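Local coordinates for protein Alpha/beta hydrolase (Streptomyces albidoflavus, PDB 6KSU) that probably closes non-ribosomal peptides into macrolactam rings by heterochiral coupling, acting as a penicillin-binding-protein type cyclase, at residues A[302-307]-A[464-469]; A[447-452]-A[459-464]; A[81-86]-A[172-177]. All coordinates share one frame; numbering follows the deposited sequence.

How the interactions relate
Interaction 3 lies at the presumed active site; its centre is about 4 Å from the centre of the chain. Interaction 1 brings the loop 464-465 and the start of strand 466-470 up to that site. Its centre is about 12 Å from that of interaction 3. Two probable hydrogen bonds join them, one between backbones and one from a backbone N to a side chain: Gly465 O lies 2.9 Å from Tyr174 N, and Ala467 N lies 2.9 Å from Ser173 OG. Interaction 2 is the hairpin next to strand 466-470 in the C-terminal barrel. It shares Gly464 with interaction 1, about 9 Å away between centres. It is about 20 Å from interaction 3.

Interaction 1 (A[302-307]-A[464-469]); sequences FGLADG and GGRAMH
Gly465 donates its backbone N to Phe302 O at 2.8 Å, the one hydrogen bond between 302-307 and 464-469. The bond is bent, with an angle of 140° at the hydrogen, and the donor is tilted 30° from the carbonyl plane. The CA atoms of Gly303 and Gly464 are 4.4 Å apart, nearer than those of Phe302 and Gly465. The bare CA of Gly303 leaves room for Gly464 N, and that of Gly465 for Leu304 CD1. The positive phi of Gly464 also suits a glycine.

Leu304 supplies the side chain of the contact. Its CB points toward the glycine turn, and the touching begins one atom further on. Its chi1 of -97° is off the usual staggered values and brings CG to 3.5 Å from Gly464 O. CD1 is a little further from that oxygen and lies 4.1 Å from Gly465 CA. CD1 also comes within 4.3 Å of Arg466 NH1, oblique to the guanidinium. CD2 is at the limit of contact, 4.2 Å from Gly464 O. That same oxygen takes a weak bond from Arg466 NH1, 3.4 Å long, at the edge of the guanidinium and in its plane. NE of Arg466 forms a salt bridge with Asp140, so the guanidinium has a second partner.

The contact joins the two domains. Segment 302-307 is the loop between helix 286-293 and strand 307-308 of the beta-lactamase-like domain. Segment 464-469 turns out of strand 458-463 into strand 466-470, the last of the barrel, and Leu304 and Arg466 both rest on Tyr174.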
ATOM      1  N   PHE A 302       0.896  13.086   1.245  1.00 33.54           N
ATOM      2  CA  PHE A 302       0.375  13.734   2.444  1.00 32.86           C
ATOM      3  C   PHE A 302      -0.693  12.885   3.126  1.00 31.24           C
ATOM      4  O   PHE A 302      -1.723  12.563   2.530  1.00 30.53           O
ATOM      5  CB  PHE A 302      -0.183  15.114   2.081  1.00 36.46           C
ATOM      6  CG  PHE A 302      -0.412  15.982   3.259  1.00 31.75           C
ATOM      7  CD1 PHE A 302       0.663  16.547   3.927  1.00 36.41           C
ATOM      8  CD2 PHE A 302      -1.690  16.216   3.720  1.00 37.25           C
ATOM      9  CE1 PHE A 302       0.471  17.333   5.028  1.00 36.16           C
ATOM     10  CE2 PHE A 302      -1.896  17.005   4.825  1.00 43.28           C
ATOM     11  CZ  PHE A 302      -0.809  17.563   5.484  1.00 41.54           C
ATOM     12  N   GLY A 303      -0.457  12.545   4.387  1.00 23.28           N
ATOM     13  CA  GLY A 303      -1.385  11.725   5.138  1.00 29.08           C
ATOM     14  C   GLY A 303      -1.156  10.224   5.071  1.00 30.33           C
ATOM     15  O   GLY A 303      -1.981   9.470   5.599  1.00 34.87           O
ATOM     16  N   LEU A 304      -0.066   9.764   4.426  1.00 27.75           N
ATOM     17  CA  LEU A 304       0.289   8.342   4.307  1.00 29.84           C
ATOM     18  C   LEU A 304       1.742   8.056   4.664  1.00 23.15           C
ATOM     19  O   LEU A 304       1.998   7.130   5.431  1.00 23.66           O
ATOM     20  CB  LEU A 304       0.004   7.829   2.888  1.00 23.68           C
ATOM     21  CG  LEU A 304      -1.303   7.094   2.588  1.00 24.45           C
ATOM     22  CD1 LEU A 304      -1.203   6.370   1.235  1.00 25.99           C
ATOM     23  CD2 LEU A 304      -1.692   6.120   3.721  1.00 23.54           C
ATOM     24  N   ALA A 305       2.694   8.823   4.135  1.00 22.57           N
ATOM     25  CA  ALA A 305       4.108   8.626   4.421  1.00 22.32           C
ATOM     26  C   ALA A 305       4.836   9.949   4.225  1.00 30.57           C
ATOM     27  O   ALA A 305       4.267  10.932   3.731  1.00 28.98           O
ATOM     28  CB  ALA A 305       4.713   7.544   3.518  1.00 22.46           C
ATOM     29  N   ASP A 306       6.130   9.953   4.570  1.00 26.42           N
ATOM     30  CA  ASP A 306       6.962  11.128   4.328  1.00 28.69           C
ATOM     31  C   ASP A 306       7.480  11.214   2.897  1.00 28.60           C
ATOM     32  O   ASP A 306       7.780  12.315   2.423  1.00 28.29           O
ATOM     33  CB  ASP A 306       8.124  11.140   5.311  1.00 31.17           C
ATOM     34  CG  ASP A 306       7.652  11.212   6.725  1.00 35.94           C
ATOM     35  OD1 ASP A 306       6.813  12.095   6.996  1.00 45.09           O
ATOM     36  OD2 ASP A 306       8.090  10.386   7.557  1.00 35.50           O
ATOM     37  N   GLY A 307       7.569  10.097   2.191  1.00 26.14           N
ATOM     38  CA  GLY A 307       7.946  10.124   0.791  1.00 23.30           C
ATOM     39  C   GLY A 307       7.560   8.821   0.135  1.00 25.92           C
ATOM     40  O   GLY A 307       7.308   7.816   0.811  1.00 27.20           O
ATOM     41  N   GLY A 464      -5.108  11.379   3.429  1.00 24.22           N
ATOM     42  CA  GLY A 464      -4.909   9.935   3.302  1.00 28.07           C
ATOM     43  C   GLY A 464      -4.126   9.546   2.052  1.00 24.44           C
ATOM     44  O   GLY A 464      -4.337   8.473   1.486  1.00 27.70           O
ATOM     45  N   GLY A 465      -3.242  10.430   1.588  1.00 28.10           N
ATOM     46  CA  GLY A 465      -2.458  10.204   0.387  1.00 20.06           C
ATOM     47  C   GLY A 465      -3.225  10.203  -0.918  1.00 21.18           C
ATOM     48  O   GLY A 465      -2.624   9.934  -1.958  1.00 19.12           O
ATOM     49  N   ARG A 466      -4.527  10.491  -0.921  1.00 22.56           N
ATOM     50  CA  ARG A 466      -5.246  10.675  -2.175  1.00 20.38           C
ATOM     51  C   ARG A 466      -5.414  12.164  -2.467  1.00 25.90           C
ATOM     52  O   ARG A 466      -5.503  12.977  -1.548  1.00 24.17           O
ATOM     53  CB  ARG A 466      -6.627  10.011  -2.136  1.00 23.55           C
ATOM     54  CG  ARG A 466      -6.610   8.559  -2.604  1.00 32.69           C
ATOM     55  CD  ARG A 466      -6.168   7.634  -1.472  1.00 27.14           C
ATOM     56  NE  ARG A 466      -6.510   6.236  -1.721  1.00 37.35           N
ATOM     57  CZ  ARG A 466      -6.067   5.224  -0.978  1.00 38.84           C
ATOM     58  NH1 ARG A 466      -5.274   5.487   0.059  1.00 33.06           N
ATOM     59  NH2 ARG A 466      -6.405   3.960  -1.275  1.00 31.01           N
ATOM     60  N   ALA A 467      -5.431  12.509  -3.760  1.00 23.83           N
ATOM     61  CA  ALA A 467      -5.799  13.835  -4.232  1.00 22.29           C
ATOM     62  C   ALA A 467      -7.240  13.801  -4.723  1.00 25.19           C
ATOM     63  O   ALA A 467      -7.753  12.769  -5.157  1.00 24.93           O
ATOM     64  CB  ALA A 467      -4.886  14.324  -5.376  1.00 25.91           C
ATOM     65  N   MET A 468      -7.900  14.942  -4.628  1.00 25.72           N
ATOM     66  CA  MET A 468      -9.234  15.109  -5.186  1.00 28.08           C
ATOM     67  C   MET A 468      -9.230  16.380  -6.009  1.00 25.07           C
ATOM     68  O   MET A 468      -8.818  17.430  -5.515  1.00 29.22           O
ATOM     69  CB  MET A 468     -10.284  15.161  -4.074  1.00 29.81           C
ATOM     70  CG  MET A 468     -10.067  14.059  -3.041  1.00 33.96           C
ATOM     71  SD  MET A 468     -11.500  13.453  -2.155  1.00 40.32           S
ATOM     72  CE  MET A 468     -12.753  13.381  -3.413  1.00 35.27           C
ATOM     73  N   HIS A 469      -9.707  16.286  -7.247  1.00 21.29           N
ATOM     74  CA  HIS A 469      -9.650  17.393  -8.187  1.00 31.15           C
ATOM     75  C   HIS A 469     -10.835  18.347  -8.018  1.00 29.86           C
ATOM     76  O   HIS A 469     -11.990  17.938  -8.146  1.00 28.00           O
ATOM     77  CB  HIS A 469      -9.630  16.846  -9.616  1.00 34.62           C
ATOM     78  CG  HIS A 469      -9.303  17.875 -10.646  1.00 45.52           C
ATOM     79  ND1 HIS A 469      -9.556  17.692 -11.989  1.00 52.85           N
ATOM     80  CD2 HIS A 469      -8.733  19.101 -10.533  1.00 48.91           C
ATOM     81  CE1 HIS A 469      -9.156  18.761 -12.659  1.00 57.56           C
ATOM     82  NE2 HIS A 469      -8.655  19.630 -11.798  1.00 52.34           N
TER

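Interaction 2 (A[447-452]-A[459-464])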
ATOM      1  N   GLY A 447      -6.045  17.088   6.196  1.00 29.26           N
ATOM      2  CA  GLY A 447      -5.516  17.104   4.860  1.00 28.03           C
ATOM      3  C   GLY A 447      -4.871  18.443   4.557  1.00 28.65           C
ATOM      4  O   GLY A 447      -4.640  19.245   5.463  1.00 32.44           O
ATOM      5  N   ARG A 448      -4.560  18.684   3.286  1.00 26.53           N
ATOM      6  CA  ARG A 448      -4.084  19.986   2.835  1.00 30.56           C
ATOM      7  C   ARG A 448      -4.693  20.316   1.482  1.00 23.66           C
ATOM      8  O   ARG A 448      -5.161  19.447   0.745  1.00 21.29           O
ATOM      9  CB  ARG A 448      -2.560  20.064   2.723  1.00 30.43           C
ATOM     10  CG  ARG A 448      -1.974  19.165   1.614  1.00 32.09           C
ATOM     11  CD  ARG A 448      -0.498  19.422   1.443  1.00 28.05           C
ATOM     12  NE  ARG A 448       0.069  18.586   0.403  1.00 32.28           N
ATOM     13  CZ  ARG A 448       1.358  18.564   0.087  1.00 35.81           C
ATOM     14  NH1 ARG A 448       2.222  19.336   0.734  1.00 33.05           N
ATOM     15  NH2 ARG A 448       1.778  17.764  -0.880  1.00 35.74           N
ATOM     16  N   PHE A 449      -4.729  21.606   1.197  1.00 25.51           N
ATOM     17  CA  PHE A 449      -4.979  22.107  -0.144  1.00 27.59           C
ATOM     18  C   PHE A 449      -3.669  22.293  -0.886  1.00 23.37           C
ATOM     19  O   PHE A 449      -2.620  22.554  -0.291  1.00 24.95           O
ATOM     20  CB  PHE A 449      -5.749  23.422  -0.086  1.00 29.83           C
ATOM     21  CG  PHE A 449      -7.087  23.269   0.555  1.00 27.62           C
ATOM     22  CD1 PHE A 449      -8.163  22.828  -0.184  1.00 28.33           C
ATOM     23  CD2 PHE A 449      -7.243  23.480   1.910  1.00 32.03           C
ATOM     24  CE1 PHE A 449      -9.391  22.650   0.418  1.00 37.91           C
ATOM     25  CE2 PHE A 449      -8.461  23.299   2.513  1.00 29.49           C
ATOM     26  CZ  PHE A 449      -9.535  22.885   1.770  1.00 30.17           C
ATOM     27  N   VAL A 450      -3.739  22.134  -2.197  1.00 22.70           N
ATOM     28  CA  VAL A 450      -2.586  22.276  -3.073  1.00 26.10           C
ATOM     29  C   VAL A 450      -2.963  23.212  -4.213  1.00 25.05           C
ATOM     30  O   VAL A 450      -4.044  23.080  -4.801  1.00 26.17           O
ATOM     31  CB  VAL A 450      -2.114  20.907  -3.607  1.00 24.50           C
ATOM     32  CG1 VAL A 450      -0.884  21.066  -4.505  1.00 23.83           C
ATOM     33  CG2 VAL A 450      -1.813  19.995  -2.435  1.00 21.96           C
ATOM     34  N   ARG A 451      -2.083  24.163  -4.498  1.00 25.71           N
ATOM     35  CA  ARG A 451      -2.193  25.076  -5.627  1.00 29.77           C
ATOM     36  C   ARG A 451      -1.187  24.678  -6.698  1.00 31.34           C
ATOM     37  O   ARG A 451      -0.120  24.131  -6.395  1.00 31.94           O
ATOM     38  CB  ARG A 451      -1.914  26.524  -5.204  1.00 28.94           C
ATOM     39  CG  ARG A 451      -2.860  27.071  -4.131  1.00 33.29           C
ATOM     40  CD  ARG A 451      -2.327  28.338  -3.454  1.00 31.45           C
ATOM     41  NE  ARG A 451      -2.829  28.451  -2.089  1.00 34.25           N
ATOM     42  CZ  ARG A 451      -4.007  28.984  -1.780  1.00 31.79           C
ATOM     43  NH1 ARG A 451      -4.784  29.442  -2.754  1.00 26.62           N
ATOM     44  NH2 ARG A 451      -4.411  29.046  -0.510  1.00 37.41           N
ATOM     45  N   GLU A 452      -1.534  24.963  -7.956  1.00 29.65           N
ATOM     46  CA  GLU A 452      -0.578  24.793  -9.043  1.00 36.38           C
ATOM     47  C   GLU A 452       0.463  25.903  -9.067  1.00 32.36           C
ATOM     48  O   GLU A 452       1.584  25.677  -9.527  1.00 35.38           O
ATOM     49  CB  GLU A 452      -1.296  24.725 -10.393  1.00 33.97           C
ATOM     50  CG  GLU A 452      -2.278  23.593 -10.471  1.00 43.29           C
ATOM     51  CD  GLU A 452      -2.876  23.395 -11.853  1.00 50.48           C
ATOM     52  OE1 GLU A 452      -2.111  23.321 -12.838  1.00 54.02           O
ATOM     53  OE2 GLU A 452      -4.124  23.295 -11.940  1.00 53.08           O
ATOM     54  N   ALA A 459      -6.480  24.195  -6.253  1.00 24.42           N
ATOM     55  CA  ALA A 459      -6.736  23.203  -7.289  1.00 32.72           C
ATOM     56  C   ALA A 459      -6.874  21.778  -6.758  1.00 33.09           C
ATOM     57  O   ALA A 459      -7.550  20.954  -7.390  1.00 29.18           O
ATOM     58  CB  ALA A 459      -5.625  23.243  -8.349  1.00 25.41           C
ATOM     59  N   LEU A 460      -6.262  21.473  -5.617  1.00 30.33           N
ATOM     60  CA  LEU A 460      -6.294  20.129  -5.062  1.00 33.12           C
ATOM     61  C   LEU A 460      -6.577  20.153  -3.573  1.00 28.07           C
ATOM     62  O   LEU A 460      -6.117  21.041  -2.848  1.00 25.05           O
ATOM     63  CB  LEU A 460      -4.968  19.389  -5.280  1.00 37.32           C
ATOM     64  CG  LEU A 460      -4.763  18.894  -6.696  1.00 33.95           C
ATOM     65  CD1 LEU A 460      -3.538  17.992  -6.722  1.00 37.14           C
ATOM     66  CD2 LEU A 460      -6.026  18.169  -7.135  1.00 34.92           C
ATOM     67  N   LEU A 461      -7.322  19.149  -3.136  1.00 25.65           N
ATOM     68  CA  LEU A 461      -7.408  18.740  -1.746  1.00 28.32           C
ATOM     69  C   LEU A 461      -6.778  17.353  -1.640  1.00 29.51           C
ATOM     70  O   LEU A 461      -7.132  16.452  -2.412  1.00 32.47           O
ATOM     71  CB  LEU A 461      -8.884  18.739  -1.323  1.00 32.64           C
ATOM     72  CG  LEU A 461      -9.467  18.275   0.007  1.00 39.23           C
ATOM     73  CD1 LEU A 461     -10.876  18.886   0.152  1.00 28.07           C
ATOM     74  CD2 LEU A 461      -9.492  16.733   0.188  1.00 32.70           C
ATOM     75  N   GLN A 462      -5.819  17.173  -0.724  1.00 25.28           N
ATOM     76  CA  GLN A 462      -5.332  15.825  -0.481  1.00 28.94           C
ATOM     77  C   GLN A 462      -5.330  15.488   1.008  1.00 26.85           C
ATOM     78  O   GLN A 462      -5.088  16.344   1.865  1.00 27.69           O
ATOM     79  CB  GLN A 462      -3.943  15.576  -1.137  1.00 27.42           C
ATOM     80  CG  GLN A 462      -2.789  16.376  -0.637  1.00 33.13           C
ATOM     81  CD  GLN A 462      -1.518  16.130  -1.441  1.00 28.19           C
ATOM     82  OE1 GLN A 462      -0.461  16.629  -1.082  1.00 27.41           O
ATOM     83  NE2 GLN A 462      -1.617  15.358  -2.530  1.00 27.38           N
ATOM     84  N   TYR A 463      -5.633  14.215   1.286  1.00 21.88           N
ATOM     85  CA  TYR A 463      -5.674  13.590   2.609  1.00 23.43           C
ATOM     86  C   TYR A 463      -5.632  12.082   2.423  1.00 24.21           C
ATOM     87  O   TYR A 463      -6.111  11.564   1.412  1.00 24.69           O
ATOM     88  CB  TYR A 463      -6.943  13.964   3.399  1.00 25.75           C
ATOM     89  CG  TYR A 463      -8.218  13.247   2.955  1.00 26.54           C
ATOM     90  CD1 TYR A 463      -8.703  12.142   3.664  1.00 26.94           C
ATOM     91  CD2 TYR A 463      -8.948  13.681   1.844  1.00 27.27           C
ATOM     92  CE1 TYR A 463      -9.879  11.493   3.285  1.00 26.55           C
ATOM     93  CE2 TYR A 463     -10.123  13.027   1.442  1.00 30.58           C
ATOM     94  CZ  TYR A 463     -10.583  11.931   2.179  1.00 36.80           C
ATOM     95  OH  TYR A 463     -11.737  11.262   1.820  1.00 41.73           O
ATOM     96  N   GLY A 464      -5.108  11.379   3.429  1.00 24.22           N
ATOM     97  CA  GLY A 464      -4.909   9.935   3.302  1.00 28.07           C
ATOM     98  C   GLY A 464      -4.126   9.546   2.052  1.00 24.44           C
ATOM     99  O   GLY A 464      -4.337   8.473   1.486  1.00 27.70           O
TER
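Strands 447-451 and 459-463 run antiparallel, with axes 4.5 Å apart at closest and 157° between their directions. They form a beta hairpin of the eight-stranded antiparallel barrel at the C-terminus, consistent with a lipocalin-like domain. Arg448 with Gln462 and Val450 with Leu460 are hydrogen-bonded pairs. Phe449 with Leu461, between them, is a non-hydrogen-bonded pair. Arg448 and Gln462 exchange two nearly straight backbone bonds. At the other end the ladder is interrupted by a classic beta bulge: Val450 O accepts from Leu460 N at 2.9 Å and also from Ala459 N at 3.0 Å.

Arg448, Val450, Leu460 and Gln462 share one face of the sheet, the one that looks toward Phe302, Phe166 and Ala171 of the hydrolase domain. Val450 CB meets Leu460 CB at 3.6 Å. One branch of the valine, CG2, lies against the amide of Gln462. The opposite face carries Phe449 and Leu461. Here Phe449 CE1 touches Leu461 CD1 at 4.1 Å, and the phenylalanine ring goes on to meet His392 edge-to-face and Phe433 at an intermediate angle. At the end of the strand, Arg451 points away from 459-464 and forms a salt bridge with Asp431.

The polar side-chain link is between Arg448 and Gln462. Each places CG between its own backbone N and carbonyl carbon (chi1 67° in Arg448), and both chains then run out extended, side by side. Their flat ends finish nearly coplanar, 8° apart. Gln462 OE1 lies at the edge of the guanidinium and accepts side-on from both Arg448 NE and Arg448 NH2, though the modelled length of 2.5 Å for each is doubtfully short.

Interaction 3 (A[81-86]-A[172-177])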
ATOM      1  N   PHE A  81      -1.708 -10.188   0.741  1.00 20.42           N
ATOM      2  CA  PHE A  81      -0.821  -9.058   0.918  1.00 19.65           C
ATOM      3  C   PHE A  81      -1.573  -7.729   0.835  1.00 20.74           C
ATOM      4  O   PHE A  81      -1.045  -6.706   1.282  1.00 19.46           O
ATOM      5  CB  PHE A  81       0.284  -9.109  -0.128  1.00 18.40           C
ATOM      6  CG  PHE A  81       1.291 -10.212   0.102  1.00 20.70           C
ATOM      7  CD1 PHE A  81       1.404 -10.846   1.355  1.00 13.88           C
ATOM      8  CD2 PHE A  81       2.129 -10.615  -0.939  1.00 16.87           C
ATOM      9  CE1 PHE A  81       2.343 -11.832   1.584  1.00 17.36           C
ATOM     10  CE2 PHE A  81       3.080 -11.632  -0.739  1.00 19.53           C
ATOM     11  CZ  PHE A  81       3.190 -12.252   0.520  1.00 17.19           C
ATOM     12  N   GLY A  82      -2.788  -7.727   0.298  1.00 13.71           N
ATOM     13  CA  GLY A  82      -3.398  -6.461  -0.060  1.00 23.54           C
ATOM     14  C   GLY A  82      -2.497  -5.622  -0.938  1.00 20.18           C
ATOM     15  O   GLY A  82      -1.782  -6.121  -1.821  1.00 20.11           O
ATOM     16  N   SER A  83      -2.497  -4.322  -0.670  1.00 19.50           N
ATOM     17  CA  SER A  83      -1.677  -3.385  -1.425  1.00 18.06           C
ATOM     18  C   SER A  83      -0.184  -3.632  -1.264  1.00 17.80           C
ATOM     19  O   SER A  83       0.607  -3.050  -2.025  1.00 20.32           O
ATOM     20  CB  SER A  83      -2.032  -1.963  -0.996  1.00 17.79           C
ATOM     21  OG  SER A  83      -3.256  -1.591  -1.610  1.00 19.61           O
ATOM     22  N   VAL A  84       0.233  -4.482  -0.316  1.00 15.36           N
ATOM     23  CA  VAL A  84       1.655  -4.815  -0.261  1.00 20.17           C
ATOM     24  C   VAL A  84       2.071  -5.481  -1.574  1.00 15.79           C
ATOM     25  O   VAL A  84       3.252  -5.451  -1.933  1.00 16.82           O
ATOM     26  CB  VAL A  84       1.995  -5.674   1.001  1.00 19.99           C
ATOM     27  CG1 VAL A  84       3.484  -6.094   1.042  1.00 13.89           C
ATOM     28  CG2 VAL A  84       1.661  -4.904   2.302  1.00 19.84           C
ATOM     29  N   THR A  85       1.098  -6.011  -2.336  1.00 15.58           N
ATOM     30  CA  THR A  85       1.355  -6.539  -3.675  1.00 18.19           C
ATOM     31  C   THR A  85       2.129  -5.551  -4.556  1.00 21.09           C
ATOM     32  O   THR A  85       2.871  -5.962  -5.463  1.00 20.81           O
ATOM     33  CB  THR A  85       0.012  -6.903  -4.338  1.00 19.30           C
ATOM     34  OG1 THR A  85      -0.691  -7.880  -3.545  1.00 20.72           O
ATOM     35  CG2 THR A  85       0.231  -7.473  -5.753  1.00 14.55           C
ATOM     36  N   LYS A  86       1.945  -4.245  -4.326  1.00 26.56           N
ATOM     37  CA  LYS A  86       2.568  -3.238  -5.188  1.00 20.85           C
ATOM     38  C   LYS A  86       4.086  -3.290  -5.103  1.00 20.16           C
ATOM     39  O   LYS A  86       4.782  -2.913  -6.056  1.00 20.34           O
ATOM     40  CB  LYS A  86       2.064  -1.837  -4.801  1.00 16.44           C
ATOM     41  CG  LYS A  86       0.638  -1.607  -5.179  1.00 16.89           C
ATOM     42  CD  LYS A  86       0.112  -0.310  -4.591  1.00 19.02           C
ATOM     43  CE  LYS A  86      -1.252  -0.033  -5.178  1.00 18.43           C
ATOM     44  NZ  LYS A  86      -2.303  -0.835  -4.483  1.00 17.29           N
ATOM     45  N   PHE A 172       1.422  13.791  -5.734  1.00 30.83           N
ATOM     46  CA  PHE A 172       1.183  12.413  -5.326  1.00 24.82           C
ATOM     47  C   PHE A 172      -0.316  12.162  -5.164  1.00 25.56           C
ATOM     48  O   PHE A 172      -1.026  12.958  -4.544  1.00 25.59           O
ATOM     49  CB  PHE A 172       1.915  12.127  -4.022  1.00 27.31           C
ATOM     50  CG  PHE A 172       1.684  10.734  -3.487  1.00 26.68           C
ATOM     51  CD1 PHE A 172       2.540   9.688  -3.845  1.00 18.85           C
ATOM     52  CD2 PHE A 172       0.617  10.462  -2.641  1.00 23.89           C
ATOM     53  CE1 PHE A 172       2.346   8.393  -3.377  1.00 22.64           C
ATOM     54  CE2 PHE A 172       0.412   9.150  -2.146  1.00 23.95           C
ATOM     55  CZ  PHE A 172       1.279   8.119  -2.514  1.00 21.29           C
ATOM     56  N   SER A 173      -0.805  11.071  -5.750  1.00 23.33           N
ATOM     57  CA  SER A 173      -2.134  10.577  -5.411  1.00 21.68           C
ATOM     58  C   SER A 173      -2.135   9.056  -5.519  1.00 21.45           C
ATOM     59  O   SER A 173      -1.892   8.506  -6.596  1.00 21.37           O
ATOM     60  CB  SER A 173      -3.217  11.192  -6.305  1.00 22.99           C
ATOM     61  OG  SER A 173      -4.504  10.755  -5.900  1.00 16.59           O
ATOM     62  N   TYR A 174      -2.426   8.380  -4.408  1.00 21.64           N
ATOM     63  CA  TYR A 174      -2.368   6.924  -4.392  1.00 21.01           C
ATOM     64  C   TYR A 174      -3.397   6.347  -5.354  1.00 21.02           C
ATOM     65  O   TYR A 174      -4.528   6.831  -5.435  1.00 20.07           O
ATOM     66  CB  TYR A 174      -2.615   6.421  -2.977  1.00 21.93           C
ATOM     67  CG  TYR A 174      -2.310   4.965  -2.739  1.00 20.86           C
ATOM     68  CD1 TYR A 174      -1.148   4.576  -2.058  1.00 23.64           C
ATOM     69  CD2 TYR A 174      -3.186   3.970  -3.155  1.00 22.37           C
ATOM     70  CE1 TYR A 174      -0.869   3.227  -1.801  1.00 21.85           C
ATOM     71  CE2 TYR A 174      -2.906   2.602  -2.894  1.00 25.92           C
ATOM     72  CZ  TYR A 174      -1.748   2.251  -2.224  1.00 19.47           C
ATOM     73  OH  TYR A 174      -1.477   0.926  -1.970  1.00 24.26           O
ATOM     74  N   SER A 175      -3.005   5.307  -6.088  1.00 19.19           N
ATOM     75  CA  SER A 175      -3.833   4.821  -7.193  1.00 22.96           C
ATOM     76  C   SER A 175      -3.625   3.315  -7.359  1.00 22.28           C
ATOM     77  O   SER A 175      -2.554   2.876  -7.774  1.00 22.13           O
ATOM     78  CB  SER A 175      -3.502   5.580  -8.487  1.00 20.10           C
ATOM     79  OG  SER A 175      -4.182   5.027  -9.599  1.00 19.14           O
ATOM     80  N   ASN A 176      -4.641   2.528  -7.007  1.00 23.95           N
ATOM     81  CA  ASN A 176      -4.630   1.113  -7.349  1.00 23.30           C
ATOM     82  C   ASN A 176      -4.651   0.929  -8.856  1.00 23.31           C
ATOM     83  O   ASN A 176      -4.000   0.027  -9.400  1.00 21.51           O
ATOM     84  CB  ASN A 176      -5.840   0.418  -6.706  1.00 21.67           C
ATOM     85  CG  ASN A 176      -5.727   0.325  -5.198  1.00 23.66           C
ATOM     86  OD1 ASN A 176      -4.715  -0.125  -4.679  1.00 25.10           O
ATOM     87  ND2 ASN A 176      -6.756   0.774  -4.488  1.00 27.14           N
ATOM     88  N   THR A 177      -5.424   1.768  -9.540  1.00 22.52           N
ATOM     89  CA  THR A 177      -5.538   1.695 -10.989  1.00 22.54           C
ATOM     90  C   THR A 177      -4.202   1.964 -11.662  1.00 21.43           C
ATOM     91  O   THR A 177      -3.877   1.350 -12.687  1.00 23.78           O
ATOM     92  CB  THR A 177      -6.588   2.701 -11.448  1.00 26.27           C
ATOM     93  OG1 THR A 177      -7.789   2.483 -10.694  1.00 29.07           O
ATOM     94  CG2 THR A 177      -6.872   2.558 -12.943  1.00 25.54           C
TER
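Lys86 NZ donates to Asn176 OD1 in the plane of the amide carbonyl, although their 2.5 Å separation is doubtfully short. The same nitrogen makes a weak bond to Tyr174 OH at 3.2 Å, and it has a further acceptor in Ala254 O. Ser83 OG reaches that phenol oxygen too, at 3.1 Å, again weakly and from the edge of the ring near its plane. Tyr174 OH thus meets two polar groups of 81-86, both by weak bonds. Lys86 and Tyr174 meet from opposite directions, with the lysine CD 3.3 Å from Tyr174 OH. The lysine chain is extended up to CE, then bends at its last torsion (chi4 80°), which turns NZ toward the asparagine. His325 of strand 322-329 touches Ser83, Lys86 and Tyr174, and His134 stacks on the Tyr174 ring.

Ser83 and Lys86 fit the SxxK pattern at the start of helix 85-98, and Tyr174 with Asn176 fits the Tyr-x-Asn pattern of penicillin-binding proteins and beta-lactamases. By analogy with those enzymes, Ser83 is probably the nucleophile and Lys86 and Tyr174 its partners.

Further out, a turn of the backbone, Lys86 N to Ser83 O at 2.9 Å, puts the serine and the lysine on the same side. Thr85 OG1 donates to Gly82 O at 2.7 Å, and that oxygen also accepts from Thr85 N. Ser175 stands at the N-cap of helix 176-189: its OG bonds to Gly178 N and Val139 O, while Asn176 N is held by Asp140 OD1.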